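PDB 3HVY: cystathionine beta-lyase family protein, YNBB B.subtilis ortholog from Clostridium acetobutylicum, which uses covalently bound pyridoxal phosphate, probably as a lyase of the methionine gamma-lyase family, with a putative role in aluminium resistance. Local coordinates for the interface of chains A and B. Residues are numbered along the deposited sequence; one frame, centred on the assembly and turned at random. Chains: chain A/B, Cystathionine beta-lyase family protein, YNBB B.subtilis ortholog.

The interface of chains A and B. Residues chain A 96, 252-253, 284, 286; chain B 67-68, 282, 284.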
# COMPACT_ATOMS: atom_id res chain seq x y z
N PRO A 96 -4.75 -2.54 -13.26
CA PRO A 96 -5.55 -2.83 -12.08
C PRO A 96 -6.90 -2.06 -12.10
O PRO A 96 -7.75 -2.35 -11.31
CB PRO A 96 -4.65 -2.37 -10.94
CG PRO A 96 -3.84 -1.30 -11.53
CD PRO A 96 -3.59 -1.70 -12.91
N THR A 252 -4.47 -8.72 -7.12
CA THR A 252 -5.60 -8.44 -6.22
C THR A 252 -6.78 -7.91 -7.00
O THR A 252 -7.87 -7.95 -6.52
CB THR A 252 -5.20 -7.52 -5.06
OG1 THR A 252 -4.65 -6.31 -5.59
CG2 THR A 252 -4.15 -8.20 -4.13
N THR A 253 -6.55 -7.43 -8.23
CA THR A 253 -7.62 -7.04 -9.11
C THR A 253 -7.05 -6.72 -10.52
O THR A 253 -5.85 -6.84 -10.80
CB THR A 253 -8.33 -5.78 -8.55
OG1 THR A 253 -9.62 -5.61 -9.20
CG2 THR A 253 -7.40 -4.58 -8.72
N PHE A 284 -1.05 2.40 -8.24
CA PHE A 284 -1.28 2.09 -6.82
C PHE A 284 -0.29 1.18 -6.12
O PHE A 284 -0.64 0.61 -5.12
CB PHE A 284 -2.67 1.46 -6.64
CG PHE A 284 -3.73 2.16 -7.42
CD1 PHE A 284 -4.26 3.37 -6.96
CD2 PHE A 284 -4.19 1.64 -8.60
CE1 PHE A 284 -5.24 4.05 -7.71
CE2 PHE A 284 -5.16 2.31 -9.34
CZ PHE A 284 -5.68 3.52 -8.88
N VAL A 286 0.81 -1.70 -7.24
CA VAL A 286 0.50 -3.12 -7.41
C VAL A 286 1.49 -3.83 -8.35
O VAL A 286 1.33 -5.01 -8.58
CB VAL A 286 -0.92 -3.38 -8.02
CG1 VAL A 286 -1.99 -2.60 -7.29
CG2 VAL A 286 -0.94 -3.08 -9.53
N SER B 67 -10.35 -6.04 -1.97
CA SER B 67 -9.64 -6.77 -3.02
C SER B 67 -10.62 -7.28 -4.04
O SER B 67 -11.81 -7.22 -3.81
CB SER B 67 -8.91 -7.99 -2.46
OG SER B 67 -9.83 -8.98 -2.00
N GLY B 68 -10.08 -7.80 -5.15
CA GLY B 68 -10.87 -8.45 -6.17
C GLY B 68 -12.03 -7.55 -6.60
O GLY B 68 -11.84 -6.35 -6.90
N SER B 282 -12.69 -2.63 -6.27
CA SER B 282 -11.92 -2.53 -5.03
C SER B 282 -11.05 -1.29 -5.12
O SER B 282 -10.87 -0.72 -6.20
CB SER B 282 -11.12 -3.81 -4.79
OG SER B 282 -10.33 -4.04 -5.92
N PHE B 284 -7.84 -0.43 -3.52
CA PHE B 284 -6.36 -0.40 -3.34
C PHE B 284 -5.84 0.13 -2.02
O PHE B 284 -4.69 0.47 -1.94
CB PHE B 284 -5.71 0.41 -4.48
CG PHE B 284 -6.28 0.09 -5.81
CD1 PHE B 284 -5.91 -1.08 -6.47
CD2 PHE B 284 -7.29 0.85 -6.34
CE1 PHE B 284 -6.50 -1.41 -7.69
CE2 PHE B 284 -7.86 0.54 -7.57
CZ PHE B 284 -7.47 -0.61 -8.22
O HOH W 1 -12.38 -4.40 -8.68
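The carbonyl oxygen of B:Gly68 is gripped from both chains: the hydroxyl of A:Thr253 reaches it across the interface (OG1 to O 3.3 Å), and the hydroxyl of B:Ser282 from its own chain (OG to O 2.9 Å). The two donors come from opposite faces of the carbonyl plane, the threonine well above it, 46° out, the serine less tilted. Water 1 is a third partner of this oxygen and also joins A:Thr253 OG1 and the backbone N of B:Ser282, doubling the direct link between the chains. On the other side of the same glycine, its N-H meets the carbonyl oxygen of A:Thr252 (N to O 2.6 Å), so the peptide groups of B:Gly68 are tied to two successive threonines. A:Thr253 works with both branches: OG1, anti to the backbone N (chi1 -164°), points to the glycine, while the methyl CG2 packs beside the rim of the B:Phe284 ring, off its plane and away from A:Phe284, 3.4 Å from CE1. That ring is layered face to face on its twin, A:Phe284, the planes 2° from parallel and the centroids 4.0 Å apart, and each puts CD2 over the other's centre. A:Pro96 borders the ring of B:Phe284, its carbonyl O lying in the ring plane 3.6 Å from CZ, and CB beside CE1; A:Val286 adds a looser contact. The phenylalanine pair forms an apolar core next to the polar cluster; it lies on the two-fold axis, which repeats the cluster with chains exchanged. All the residues lie in loops around this axis, in what is probably the family's dimer interface: A:Pro96 directly follows strand 91-95, the threonines precede strand 255-259, and A:Phe284 and A:Val286 lead into helix 287-317.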